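Local coordinates for bumblebee peptidoglycan recognition protein SA (Bombus, PDB 5XZ4) that probably recognises bacterial peptidoglycan as an innate immune receptor, with a preference for Dap-type over Lys-type forms, at residues Glu15-Asp20 with Asn56-His61; Val34-Thr39 with Lys161-Trp166; Asn45-Cys50 with Asn81-Arg86; Glu113-Asp118 with Gly156-Lys161. One frame throughout, in Å; residues are numbered along the deposited sequence.

Contact 1. Residues Glu15-Asp20 with Asn56-His61; sequences EWTDVD and NIRSYH
The guanidinium of Arg58 lies flat beneath Val19, whose CB sits over the centre of one face, 3.6 Å above the plane. The two methyls spread over the same group, CG1 lying 3.5 Å from Arg58 NH2 and CG2 3.6 Å from Arg58 NH1. Arg58 reaches this position with CG anti to its own backbone N (chi1 -179°) and then bends at chi2 and chi3, turning across Thr17 at about a right angle. Thr17 OG1 stands close to Arg58 NE, but the angle is too poor for a bond; the hydroxyl instead accepts from Val19 N at 3.1 Å, an ST turn that fixes the loop carrying the valine. Nearer the helix, Arg58 CB meets the edge of the Trp16 ring in its plane, 3.7 Å from CZ3. Replacing Arg58 by an alanine would probably leave Val19 without the flat group it rests on and deprive Glu55 of its cationic mate, since NH1 forms a salt bridge there. Glu55 also bonds Thr17 OG1, so one carboxylate serves both sides. The contact thus lays the loop after helix 13-16 along helix 47-64, with Trp16 packed on Ile51 and Ala54 of that helix and bonded through NE1 to Glu84 O of strand 82-84.

Contact 2. Residues Val34-Thr39 with Lys161-Trp166; sequences VIIHHT and KQIKNW
Ile36 and Ile163 meet through rotamers that set their CG1 branches alongside each other and their CG2 methyls together. In Ile36, CG1 stands anti to the carbonyl carbon (chi1 -54°) while CG2 is anti to the backbone N, and both branches are used. Ile163 holds CG1 between its backbone N and carbonyl carbon (chi1 67°), and from there the extended chain carries CD1 to within 4.0 Å of Ile36 CG1. The two side chains slide past each other in opposite directions, and Ile36 CG2 also meets Ile163 CG2, at 4.1 Å. The tip of the same CG1 branch has an aromatic partner: Ile36 CD1 lies at the edge of the Trp166 indole, near the ring plane and 4.0 Å from CZ3, the two side chains approaching from opposite directions. A type I turn from Ile163 to Trp166, closed by the bond from Trp166 N to Ile163 O at 3.1 Å, sets the isoleucine and the indole close together, and Ile163 CA lies above one face of that ring, toward its rim. The contact is wholly apolar and all three residues are buried, an example of a helix and a following turn packing on one face of a sheet. Strand 31-38 runs between strands 102-107 and 141-145, which supply Phe107 and Val143 around Ile36, while helix 118-134 flanks the indole through Leu121, Ala124 and Ile128, and His125 stacks on it.

Contact 3. Residues Asn45-Cys50 with Asn81-Arg86; sequences NTRSEC and NVYEGR
A tyrosine from an outer strand of the sheet packs here against the first turn of helix 47-64, in a partly buried contact made mainly by van der Waals approach. Tyr83 brings the phenol end of its ring to Cys50, whose CB lies 3.3 Å from Tyr83 OH and 3.5 Å from Tyr83 CZ. The approach is oblique to the ring. Arg47, three residues earlier in the same turn, leans on the same hydroxyl with its aliphatic stem, CG standing 3.7 Å from Tyr83 OH. With CG anti to the backbone N (chi1 -167°) and the chain extended as far as NE, the arginine runs on past the tyrosine, and its guanidinium is turned 52° from the phenol ring. Thr46 is the N-cap of the helix, its OG1 accepting from Glu49 N at 3.2 Å, and Asn45 N gives a further bond of 2.9 Å to Glu49 OE1, met from above the carboxylate plane. Cys50 is also tied by its disulfide to Cys44, which links the loop before the helix to its first turn. Asp79 OD2 bonds both Tyr83 OH and Asn81 ND2, joining the phenol to the residue just ahead of strand 82-84. A valine in place of Tyr83 is likely to open a gap beside Cys50 CB and the stem of Arg47, and to take from Asp79 its phenol partner. Strand 82-84 pairs antiparallel with strand 74-76, and Tyr83 also touches Ile11.

Contact 4. Residues Glu113-Asp118 with Gly156-Lys161; sequences EKAASD and GSKLQK
The first turn of helix 157-163, with Gly156 at its N-cap position, is crossed by the extended loop that leads into helix 118-134. Lys158 makes most of the meeting. Its CB lies 3.5 Å from Lys114 O, and with CG anti to the backbone N (chi1 -166°) that atom comes to 3.4 Å from Ala115 CA. The bend at chi2 (81°) then carries the chain alongside the alanine methyl, with Lys158 CE 4.0 Å from Ala115 CB, and leads the ammonium end away from the loop. It is therefore the methylene stem of the lysine, and not its charge, that packs here. One residue further along each segment the character changes from exposed to buried, as Ala116 CB meets Leu159 CD1 at 4.1 Å. The close approach, 5.4 Å between Ala115 CA and Lys158 CA, is consistent with the small side chains of the two alanines. Gln112 OE1 accepts from Ser157 N in the first turn, and Gln162 NE2 of the same helix bonds Ala116 O. Inward, Ala116 and Leu159 both rest on Phe107 of strand 102-107, while Ser117 takes the N-cap position of helix 118-134.

How the contacts relate
From the N terminus, the end of helix 13-16 and the loop after it open contact 1, which closes on helix 47-64; strand 31-38, opening contact 2, is passed on the way. Contact 3 opens at the start of that helix, before contact 1 closes, so these two cross, and it closes at strand 82-84. Contacts 1 and 2 cross as well. Contact 2 closes last, near the C terminus, with contacts 3 and 4 nested inside its loop. Contacts 1 and 3, centres about 12 Å apart, bind helix 47-64 to the N-terminal segment and an outer strand; contacts 2 and 4, centres about 8 Å apart, share Lys161 and fasten helix 157-163 to strand 31-38 and a loop.

Contact 1. Residues Glu15-Asp20 with Asn56-His61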
loop_
_atom_site.group_PDB
_atom_site.type_symbol
_atom_site.label_atom_id
_atom_site.label_comp_id
_atom_site.label_asym_id
_atom_site.label_seq_id
_atom_site.Cartn_x
_atom_site.Cartn_y
_atom_site.Cartn_z
ATOM N N GLU A 15 5.069 1.464 15.755
ATOM C CA GLU A 15 4.892 2.878 16.054
ATOM C C GLU A 15 3.433 3.324 15.945
ATOM O O GLU A 15 3.070 4.397 16.448
ATOM C CB GLU A 15 5.762 3.747 15.145
ATOM C CG GLU A 15 7.257 3.399 15.110
ATOM C CD GLU A 15 8.072 4.388 14.297
ATOM O OE1 GLU A 15 8.835 3.945 13.409
ATOM O OE2 GLU A 15 7.951 5.605 14.540
ATOM N N TRP A 16 2.591 2.524 15.272
ATOM C CA TRP A 16 1.166 2.867 15.144
ATOM C C TRP A 16 0.178 1.892 15.778
ATOM O O TRP A 16 -0.995 2.230 15.885
ATOM C CB TRP A 16 0.770 3.224 13.684
ATOM C CG TRP A 16 0.964 2.135 12.660
ATOM C CD1 TRP A 16 2.022 2.009 11.774
ATOM C CD2 TRP A 16 0.063 1.057 12.363
ATOM N NE1 TRP A 16 1.821 0.923 10.960
ATOM C CE2 TRP A 16 0.639 0.307 11.298
ATOM C CE3 TRP A 16 -1.189 0.642 12.881
ATOM C CZ2 TRP A 16 0.030 -0.840 10.766
ATOM C CZ3 TRP A 16 -1.814 -0.499 12.337
ATOM C CH2 TRP A 16 -1.186 -1.242 11.294
ATOM N N THR A 17 0.645 0.720 16.194
ATOM C CA THR A 17 -0.209 -0.260 16.896
ATOM C C THR A 17 0.552 -1.016 17.962
ATOM O O THR A 17 1.779 -1.244 17.833
ATOM C CB THR A 17 -0.912 -1.253 15.928
ATOM O OG1 THR A 17 -1.811 -2.098 16.652
ATOM C CG2 THR A 17 0.089 -2.156 15.221
ATOM N N ASP A 18 -0.179 -1.409 19.005
ATOM C CA ASP A 18 0.325 -2.311 20.045
ATOM C C ASP A 18 -0.090 -3.766 19.887
ATOM O O ASP A 18 0.289 -4.602 20.714
ATOM C CB ASP A 18 -0.069 -1.804 21.445
ATOM C CG ASP A 18 0.560 -0.458 21.760
ATOM O OD1 ASP A 18 1.501 0.017 21.068
ATOM O OD2 ASP A 18 0.086 0.201 22.695
ATOM N N VAL A 19 -0.883 -4.077 18.851
ATOM C CA VAL A 19 -1.372 -5.439 18.658
ATOM C C VAL A 19 -0.442 -6.185 17.709
ATOM O O VAL A 19 -0.281 -5.782 16.564
ATOM C CB VAL A 19 -2.825 -5.453 18.115
ATOM C CG1 VAL A 19 -3.320 -6.879 17.854
ATOM C CG2 VAL A 19 -3.756 -4.686 19.060
ATOM N N ASP A 20 0.133 -7.276 18.198
ATOM C CA ASP A 20 1.072 -8.060 17.383
ATOM C C ASP A 20 0.394 -8.715 16.190
ATOM O O ASP A 20 -0.746 -9.171 16.282
ATOM C CB ASP A 20 1.724 -9.174 18.217
ATOM C CG ASP A 20 2.670 -8.654 19.299
ATOM O OD1 ASP A 20 3.176 -7.520 19.180
ATOM O OD2 ASP A 20 2.950 -9.426 20.247
ATOM N N ASN A 56 -7.334 1.343 13.042
ATOM C CA ASN A 56 -8.698 0.869 12.791
ATOM C C ASN A 56 -8.894 -0.033 11.571
ATOM O O ASN A 56 -9.709 -0.960 11.627
ATOM C CB ASN A 56 -9.636 2.038 12.862
ATOM C CG ASN A 56 -9.901 2.415 14.318
ATOM O OD1 ASN A 56 -10.756 1.804 14.971
ATOM N ND2 ASN A 56 -9.059 3.285 14.869
ATOM N N ILE A 57 -8.077 0.159 10.530
ATOM C CA ILE A 57 -8.087 -0.806 9.432
ATOM C C ILE A 57 -7.510 -2.150 9.904
ATOM O O ILE A 57 -8.097 -3.215 9.637
ATOM C CB ILE A 57 -7.297 -0.267 8.217
ATOM C CG1 ILE A 57 -7.967 1.009 7.682
ATOM C CG2 ILE A 57 -7.229 -1.342 7.129
ATOM C CD1 ILE A 57 -7.100 1.862 6.752
ATOM N N ARG A 58 -6.383 -2.091 10.638
ATOM C CA ARG A 58 -5.810 -3.308 11.216
ATOM C C ARG A 58 -6.846 -4.060 12.094
ATOM O O ARG A 58 -7.008 -5.282 11.995
ATOM C CB ARG A 58 -4.563 -2.995 12.072
ATOM C CG ARG A 58 -3.905 -4.225 12.678
ATOM C CD ARG A 58 -3.338 -3.935 14.065
ATOM N NE ARG A 58 -4.331 -3.439 15.035
ATOM C CZ ARG A 58 -5.261 -4.184 15.636
ATOM N NH1 ARG A 58 -6.085 -3.590 16.525
ATOM N NH2 ARG A 58 -5.375 -5.492 15.403
ATOM N N SER A 59 -7.513 -3.318 12.990
ATOM C CA SER A 59 -8.503 -3.912 13.893
ATOM C C SER A 59 -9.595 -4.636 13.066
ATOM O O SER A 59 -9.963 -5.779 13.387
ATOM C CB SER A 59 -9.102 -2.794 14.728
ATOM O OG SER A 59 -10.091 -3.307 15.623
ATOM N N TYR A 60 -10.102 -3.976 12.026
ATOM C CA TYR A 60 -11.150 -4.573 11.194
ATOM C C TYR A 60 -10.645 -5.833 10.447
ATOM O O TYR A 60 -11.284 -6.886 10.442
ATOM C CB TYR A 60 -11.728 -3.501 10.266
ATOM C CG TYR A 60 -12.894 -4.011 9.438
ATOM C CD1 TYR A 60 -14.161 -4.260 10.017
ATOM C CD2 TYR A 60 -12.722 -4.257 8.066
ATOM C CE1 TYR A 60 -15.199 -4.763 9.240
ATOM C CE2 TYR A 60 -13.780 -4.734 7.298
ATOM C CZ TYR A 60 -15.011 -4.983 7.880
ATOM O OH TYR A 60 -16.055 -5.474 7.122
ATOM N N HIS A 61 -9.452 -5.716 9.884
ATOM C CA HIS A 61 -8.884 -6.853 9.156
ATOM C C HIS A 61 -8.634 -8.066 10.046
ATOM O O HIS A 61 -8.930 -9.205 9.659
ATOM C CB HIS A 61 -7.590 -6.433 8.429
ATOM C CG HIS A 61 -7.821 -5.563 7.231
ATOM N ND1 HIS A 61 -6.805 -5.165 6.376
ATOM C CD2 HIS A 61 -8.972 -5.068 6.704
ATOM C CE1 HIS A 61 -7.318 -4.419 5.416
ATOM N NE2 HIS A 61 -8.634 -4.348 5.582
#

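Contact 2. Residues Val34-Thr39 with Lys161-Trp166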
loop_
_atom_site.group_PDB
_atom_site.type_symbol
_atom_site.label_atom_id
_atom_site.label_comp_id
_atom_site.label_asym_id
_atom_site.label_seq_id
_atom_site.Cartn_x
_atom_site.Cartn_y
_atom_site.Cartn_z
ATOM N N VAL A 34 4.211 -3.964 -7.871
ATOM C CA VAL A 34 3.609 -3.129 -6.823
ATOM C C VAL A 34 2.146 -2.953 -7.232
ATOM O O VAL A 34 1.871 -2.552 -8.377
ATOM C CB VAL A 34 4.324 -1.771 -6.709
ATOM C CG1 VAL A 34 3.578 -0.814 -5.780
ATOM C CG2 VAL A 34 5.745 -1.944 -6.208
ATOM N N ILE A 35 1.219 -3.190 -6.274
ATOM C CA ILE A 35 -0.204 -2.992 -6.549
ATOM C C ILE A 35 -0.660 -1.747 -5.787
ATOM O O ILE A 35 -0.461 -1.641 -4.558
ATOM C CB ILE A 35 -1.096 -4.173 -6.102
ATOM C CG1 ILE A 35 -0.511 -5.536 -6.427
ATOM C CG2 ILE A 35 -2.504 -4.005 -6.650
ATOM C CD1 ILE A 35 -0.344 -5.844 -7.895
ATOM N N ILE A 36 -1.270 -0.806 -6.491
ATOM C CA ILE A 36 -1.813 0.417 -5.894
ATOM C C ILE A 36 -3.297 0.256 -5.553
ATOM O O ILE A 36 -4.108 -0.188 -6.403
ATOM C CB ILE A 36 -1.594 1.656 -6.805
ATOM C CG1 ILE A 36 -0.103 1.812 -7.196
ATOM C CG2 ILE A 36 -2.152 2.928 -6.153
ATOM C CD1 ILE A 36 0.857 2.035 -6.027
ATOM N N HIS A 37 -3.614 0.547 -4.290
ATOM C CA HIS A 37 -4.989 0.444 -3.765
ATOM C C HIS A 37 -5.425 1.764 -3.153
ATOM O O HIS A 37 -4.571 2.586 -2.802
ATOM C CB HIS A 37 -5.054 -0.602 -2.636
ATOM C CG HIS A 37 -5.133 -2.019 -3.106
ATOM N ND1 HIS A 37 -6.337 -2.641 -3.358
ATOM C CD2 HIS A 37 -4.175 -2.949 -3.340
ATOM C CE1 HIS A 37 -6.114 -3.891 -3.730
ATOM N NE2 HIS A 37 -4.812 -4.100 -3.743
ATOM N N HIS A 38 -6.736 1.941 -2.971
ATOM C CA HIS A 38 -7.236 2.897 -1.976
ATOM C C HIS A 38 -7.919 2.150 -0.855
ATOM O O HIS A 38 -8.386 1.029 -1.057
ATOM C CB HIS A 38 -8.102 4.006 -2.600
ATOM C CG HIS A 38 -9.450 3.571 -3.134
ATOM N ND1 HIS A 38 -10.383 4.489 -3.569
ATOM C CD2 HIS A 38 -10.021 2.351 -3.304
ATOM C CE1 HIS A 38 -11.469 3.853 -3.990
ATOM N NE2 HIS A 38 -11.266 2.552 -3.856
ATOM N N THR A 39 -7.974 2.748 0.339
ATOM C CA THR A 39 -8.588 2.047 1.490
ATOM C C THR A 39 -10.099 2.155 1.563
ATOM O O THR A 39 -10.721 1.343 2.278
ATOM C CB THR A 39 -8.015 2.548 2.815
ATOM O OG1 THR A 39 -8.332 3.940 2.937
ATOM C CG2 THR A 39 -6.468 2.315 2.888
ATOM N N LYS A 161 -5.914 7.106 -12.755
ATOM C CA LYS A 161 -5.385 8.057 -13.747
ATOM C C LYS A 161 -4.044 8.654 -13.292
ATOM O O LYS A 161 -3.102 8.751 -14.080
ATOM C CB LYS A 161 -6.414 9.162 -14.063
ATOM C CG LYS A 161 -7.616 8.669 -14.859
ATOM C CD LYS A 161 -8.607 9.771 -15.219
ATOM C CE LYS A 161 -9.741 9.252 -16.104
ATOM N NZ LYS A 161 -10.689 8.347 -15.384
ATOM N N GLN A 162 -3.934 9.016 -12.008
ATOM C CA GLN A 162 -2.730 9.661 -11.499
ATOM C C GLN A 162 -1.471 8.772 -11.590
ATOM O O GLN A 162 -0.392 9.248 -11.920
ATOM C CB GLN A 162 -2.949 10.143 -10.049
ATOM C CG GLN A 162 -3.972 11.277 -9.913
ATOM C CD GLN A 162 -4.275 11.599 -8.448
ATOM O OE1 GLN A 162 -4.987 10.862 -7.772
ATOM N NE2 GLN A 162 -3.743 12.705 -7.975
ATOM N N ILE A 163 -1.595 7.480 -11.290
ATOM C CA ILE A 163 -0.426 6.594 -11.332
ATOM C C ILE A 163 0.120 6.342 -12.750
ATOM O O ILE A 163 1.277 5.934 -12.886
ATOM C CB ILE A 163 -0.629 5.257 -10.572
ATOM C CG1 ILE A 163 -1.677 4.371 -11.251
ATOM C CG2 ILE A 163 -0.967 5.513 -9.106
ATOM C CD1 ILE A 163 -1.821 2.998 -10.621
ATOM N N LYS A 164 -0.683 6.612 -13.787
ATOM C CA LYS A 164 -0.222 6.504 -15.183
ATOM C C LYS A 164 0.918 7.491 -15.525
ATOM O O LYS A 164 1.597 7.321 -16.550
ATOM C CB LYS A 164 -1.396 6.633 -16.171
ATOM C CG LYS A 164 -2.460 5.563 -15.975
ATOM C CD LYS A 164 -3.599 5.691 -16.967
ATOM C CE LYS A 164 -4.612 4.590 -16.710
ATOM N NZ LYS A 164 -5.685 4.544 -17.735
ATOM N N ASN A 165 1.135 8.499 -14.657
ATOM C CA ASN A 165 2.212 9.475 -14.827
ATOM C C ASN A 165 3.600 8.920 -14.422
ATOM O O ASN A 165 4.623 9.565 -14.644
ATOM C CB ASN A 165 1.902 10.757 -14.030
ATOM C CG ASN A 165 0.661 11.488 -14.529
ATOM O OD1 ASN A 165 0.415 11.568 -15.722
ATOM N ND2 ASN A 165 -0.110 12.037 -13.607
ATOM N N TRP A 166 3.629 7.741 -13.806
ATOM C CA TRP A 166 4.866 7.059 -13.418
ATOM C C TRP A 166 5.321 6.140 -14.546
ATOM O O TRP A 166 4.518 5.389 -15.087
ATOM C CB TRP A 166 4.607 6.209 -12.170
ATOM C CG TRP A 166 4.252 6.967 -10.920
ATOM C CD1 TRP A 166 4.502 8.291 -10.650
ATOM C CD2 TRP A 166 3.643 6.422 -9.752
ATOM N NE1 TRP A 166 4.053 8.604 -9.370
ATOM C CE2 TRP A 166 3.544 7.471 -8.795
ATOM C CE3 TRP A 166 3.201 5.137 -9.405
ATOM C CZ2 TRP A 166 2.985 7.268 -7.539
ATOM C CZ3 TRP A 166 2.639 4.942 -8.174
ATOM C CH2 TRP A 166 2.549 5.994 -7.243
#

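Contact 3. Residues Asn45-Cys50 with Asn81-Arg86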
loop_
_atom_site.group_PDB
_atom_site.type_symbol
_atom_site.label_atom_id
_atom_site.label_comp_id
_atom_site.label_asym_id
_atom_site.label_seq_id
_atom_site.Cartn_x
_atom_site.Cartn_y
_atom_site.Cartn_z
ATOM N N ASN A 45 -4.991 13.712 7.763
ATOM C CA ASN A 45 -4.127 14.858 7.405
ATOM C C ASN A 45 -3.012 15.187 8.402
ATOM O O ASN A 45 -2.250 16.134 8.194
ATOM C CB ASN A 45 -4.995 16.074 7.046
ATOM C CG ASN A 45 -5.721 15.882 5.716
ATOM O OD1 ASN A 45 -5.121 16.004 4.649
ATOM N ND2 ASN A 45 -7.010 15.553 5.779
ATOM N N THR A 46 -2.909 14.408 9.478
ATOM C CA THR A 46 -1.855 14.595 10.495
ATOM C C THR A 46 -1.392 13.199 10.910
ATOM O O THR A 46 -2.121 12.210 10.749
ATOM C CB THR A 46 -2.344 15.327 11.779
ATOM O OG1 THR A 46 -3.297 14.494 12.449
ATOM C CG2 THR A 46 -2.955 16.703 11.471
ATOM N N ARG A 47 -0.230 13.135 11.538
ATOM C CA ARG A 47 0.307 11.879 12.000
ATOM C C ARG A 47 -0.653 11.191 12.994
ATOM O O ARG A 47 -0.918 10.000 12.874
ATOM C CB ARG A 47 1.685 12.120 12.597
ATOM C CG ARG A 47 2.487 10.878 12.844
ATOM C CD ARG A 47 3.930 11.302 13.081
ATOM N NE ARG A 47 4.664 10.163 13.576
ATOM C CZ ARG A 47 5.744 9.650 13.012
ATOM N NH1 ARG A 47 6.271 10.173 11.895
ATOM N NH2 ARG A 47 6.280 8.590 13.573
ATOM N N SER A 48 -1.197 11.939 13.946
ATOM C CA SER A 48 -2.156 11.356 14.884
ATOM C C SER A 48 -3.408 10.758 14.187
ATOM O O SER A 48 -3.845 9.643 14.513
ATOM C CB SER A 48 -2.525 12.382 15.952
ATOM O OG SER A 48 -3.295 11.754 16.944
ATOM N N GLU A 49 -3.933 11.472 13.192
ATOM C CA GLU A 49 -5.100 11.009 12.428
ATOM C C GLU A 49 -4.760 9.752 11.617
ATOM O O GLU A 49 -5.565 8.819 11.530
ATOM C CB GLU A 49 -5.579 12.086 11.465
ATOM C CG GLU A 49 -6.971 12.635 11.708
ATOM C CD GLU A 49 -7.145 13.977 11.016
ATOM O OE1 GLU A 49 -7.031 14.016 9.784
ATOM O OE2 GLU A 49 -7.389 14.998 11.702
ATOM N N CYS A 50 -3.599 9.755 10.962
ATOM C CA CYS A 50 -3.227 8.620 10.121
ATOM C C CYS A 50 -2.891 7.376 10.938
ATOM O O CYS A 50 -3.255 6.258 10.550
ATOM C CB CYS A 50 -2.093 9.029 9.213
ATOM S SG CYS A 50 -2.565 10.277 7.966
ATOM N N ASN A 81 3.191 10.660 4.975
ATOM C CA ASN A 81 4.006 9.604 5.573
ATOM C C ASN A 81 3.643 8.221 5.068
ATOM O O ASN A 81 2.502 7.968 4.640
ATOM C CB ASN A 81 3.915 9.656 7.099
ATOM C CG ASN A 81 4.655 10.838 7.677
ATOM O OD1 ASN A 81 5.809 11.106 7.310
ATOM N ND2 ASN A 81 3.990 11.568 8.550
ATOM N N VAL A 82 4.639 7.340 5.117
ATOM C CA VAL A 82 4.472 5.924 4.798
ATOM C C VAL A 82 4.370 5.143 6.111
ATOM O O VAL A 82 5.233 5.283 6.985
ATOM C CB VAL A 82 5.676 5.399 3.960
ATOM C CG1 VAL A 82 5.514 3.907 3.651
ATOM C CG2 VAL A 82 5.833 6.190 2.664
ATOM N N TYR A 83 3.333 4.310 6.212
ATOM C CA TYR A 83 3.088 3.468 7.378
ATOM C C TYR A 83 3.342 1.997 7.006
ATOM O O TYR A 83 2.736 1.484 6.059
ATOM C CB TYR A 83 1.625 3.663 7.879
ATOM C CG TYR A 83 1.399 5.043 8.437
ATOM C CD1 TYR A 83 1.234 6.146 7.591
ATOM C CD2 TYR A 83 1.427 5.262 9.822
ATOM C CE1 TYR A 83 1.110 7.445 8.099
ATOM C CE2 TYR A 83 1.293 6.540 10.350
ATOM C CZ TYR A 83 1.151 7.631 9.506
ATOM O OH TYR A 83 1.056 8.889 10.074
ATOM N N GLU A 84 4.195 1.315 7.756
ATOM C CA GLU A 84 4.476 -0.102 7.511
ATOM C C GLU A 84 3.338 -0.973 8.007
ATOM O O GLU A 84 2.977 -0.882 9.173
ATOM C CB GLU A 84 5.783 -0.507 8.193
ATOM C CG GLU A 84 6.171 -1.946 7.925
ATOM C CD GLU A 84 7.241 -2.462 8.850
ATOM O OE1 GLU A 84 7.280 -2.093 10.046
ATOM O OE2 GLU A 84 8.083 -3.250 8.385
ATOM N N GLY A 85 2.793 -1.805 7.114
ATOM C CA GLY A 85 1.805 -2.818 7.478
ATOM C C GLY A 85 2.525 -4.153 7.555
ATOM O O GLY A 85 3.420 -4.334 8.381
ATOM N N ARG A 86 2.232 -5.025 6.579
ATOM C CA ARG A 86 2.979 -6.277 6.460
ATOM C C ARG A 86 4.444 -6.061 5.995
ATOM O O ARG A 86 5.270 -6.965 6.192
ATOM C CB ARG A 86 2.267 -7.244 5.524
ATOM C CG ARG A 86 0.953 -7.740 6.091
ATOM C CD ARG A 86 0.183 -8.608 5.109
ATOM N NE ARG A 86 -1.112 -9.007 5.702
ATOM C CZ ARG A 86 -1.620 -10.239 5.708
ATOM N NH1 ARG A 86 -1.031 -11.274 5.094
ATOM N NH2 ARG A 86 -2.780 -10.438 6.347
#

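Contact 4. Residues Glu113-Asp118 with Gly156-Lys161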
loop_
_atom_site.group_PDB
_atom_site.type_symbol
_atom_site.label_atom_id
_atom_site.label_comp_id
_atom_site.label_asym_id
_atom_site.label_seq_id
_atom_site.Cartn_x
_atom_site.Cartn_y
_atom_site.Cartn_z
ATOM N N GLU A 113 -13.630 9.627 -6.906
ATOM C CA GLU A 113 -14.170 10.893 -7.408
ATOM C C GLU A 113 -13.205 12.055 -7.184
ATOM O O GLU A 113 -13.260 13.057 -7.900
ATOM C CB GLU A 113 -15.508 11.206 -6.729
ATOM C CG GLU A 113 -16.609 10.187 -6.987
ATOM C CD GLU A 113 -17.568 10.619 -8.074
ATOM O OE1 GLU A 113 -17.117 10.933 -9.199
ATOM O OE2 GLU A 113 -18.783 10.634 -7.797
ATOM N N LYS A 114 -12.353 11.931 -6.166
ATOM C CA LYS A 114 -11.321 12.939 -5.901
ATOM C C LYS A 114 -9.902 12.408 -6.072
ATOM O O LYS A 114 -9.635 11.207 -5.900
ATOM C CB LYS A 114 -11.488 13.602 -4.528
ATOM C CG LYS A 114 -11.624 12.668 -3.340
ATOM C CD LYS A 114 -12.163 13.407 -2.113
ATOM C CE LYS A 114 -13.664 13.629 -2.166
ATOM N NZ LYS A 114 -14.174 14.490 -1.061
ATOM N N ALA A 115 -9.001 13.322 -6.417
ATOM C CA ALA A 115 -7.580 13.015 -6.594
ATOM C C ALA A 115 -6.863 12.853 -5.261
ATOM O O ALA A 115 -7.212 13.501 -4.272
ATOM C CB ALA A 115 -6.901 14.105 -7.407
ATOM N N ALA A 116 -5.855 11.981 -5.234
ATOM C CA ALA A 116 -4.924 11.937 -4.111
ATOM C C ALA A 116 -3.999 13.169 -4.153
ATOM O O ALA A 116 -3.656 13.660 -5.237
ATOM C CB ALA A 116 -4.133 10.649 -4.153
ATOM N N SER A 117 -3.623 13.681 -2.982
ATOM C CA SER A 117 -2.815 14.902 -2.921
ATOM C C SER A 117 -1.403 14.638 -3.455
ATOM O O SER A 117 -0.923 13.490 -3.463
ATOM C CB SER A 117 -2.718 15.441 -1.501
ATOM O OG SER A 117 -2.009 14.535 -0.694
ATOM N N ASP A 118 -0.724 15.720 -3.833
ATOM C CA ASP A 118 0.668 15.611 -4.270
ATOM C C ASP A 118 1.586 14.965 -3.225
ATOM O O ASP A 118 2.443 14.133 -3.566
ATOM C CB ASP A 118 1.223 16.976 -4.650
ATOM C CG ASP A 118 0.578 17.563 -5.897
ATOM O OD1 ASP A 118 0.100 16.814 -6.777
ATOM O OD2 ASP A 118 0.555 18.807 -5.980
ATOM N N GLY A 156 -9.565 3.479 -7.180
ATOM C CA GLY A 156 -10.434 4.599 -7.524
ATOM C C GLY A 156 -10.042 5.191 -8.858
ATOM O O GLY A 156 -8.853 5.284 -9.180
ATOM N N SER A 157 -11.033 5.585 -9.646
ATOM C CA SER A 157 -10.770 6.046 -11.006
ATOM C C SER A 157 -9.778 7.204 -11.093
ATOM O O SER A 157 -8.943 7.236 -11.996
ATOM C CB SER A 157 -12.079 6.404 -11.704
ATOM O OG SER A 157 -12.846 5.232 -11.897
ATOM N N LYS A 158 -9.863 8.143 -10.150
ATOM C CA LYS A 158 -8.993 9.302 -10.189
ATOM C C LYS A 158 -7.527 8.955 -9.872
ATOM O O LYS A 158 -6.630 9.388 -10.588
ATOM C CB LYS A 158 -9.519 10.422 -9.291
ATOM C CG LYS A 158 -8.864 11.762 -9.533
ATOM C CD LYS A 158 -9.455 12.507 -10.723
ATOM C CE LYS A 158 -8.779 13.858 -10.902
ATOM N NZ LYS A 158 -9.064 14.414 -12.248
ATOM N N LEU A 159 -7.307 8.159 -8.814
ATOM C CA LEU A 159 -5.966 7.706 -8.462
ATOM C C LEU A 159 -5.403 6.798 -9.560
ATOM O O LEU A 159 -4.211 6.869 -9.859
ATOM C CB LEU A 159 -5.947 7.020 -7.097
ATOM C CG LEU A 159 -4.613 6.467 -6.595
ATOM C CD1 LEU A 159 -3.432 7.429 -6.659
ATOM C CD2 LEU A 159 -4.839 6.030 -5.163
ATOM N N GLN A 160 -6.254 5.966 -10.153
ATOM C CA GLN A 160 -5.840 5.140 -11.293
ATOM C C GLN A 160 -5.257 5.991 -12.434
ATOM O O GLN A 160 -4.215 5.644 -12.998
ATOM C CB GLN A 160 -6.988 4.252 -11.768
ATOM C CG GLN A 160 -6.634 3.359 -12.961
ATOM C CD GLN A 160 -5.709 2.206 -12.596
ATOM O OE1 GLN A 160 -5.541 1.875 -11.431
ATOM N NE2 GLN A 160 -5.116 1.576 -13.597
ATOM N N LYS A 161 -5.914 7.106 -12.755
ATOM C CA LYS A 161 -5.385 8.057 -13.747
ATOM C C LYS A 161 -4.044 8.654 -13.292
ATOM O O LYS A 161 -3.102 8.751 -14.080
ATOM C CB LYS A 161 -6.414 9.162 -14.063
ATOM C CG LYS A 161 -7.616 8.669 -14.859
ATOM C CD LYS A 161 -8.607 9.771 -15.219
ATOM C CE LYS A 161 -9.741 9.252 -16.104
ATOM N NZ LYS A 161 -10.689 8.347 -15.384
#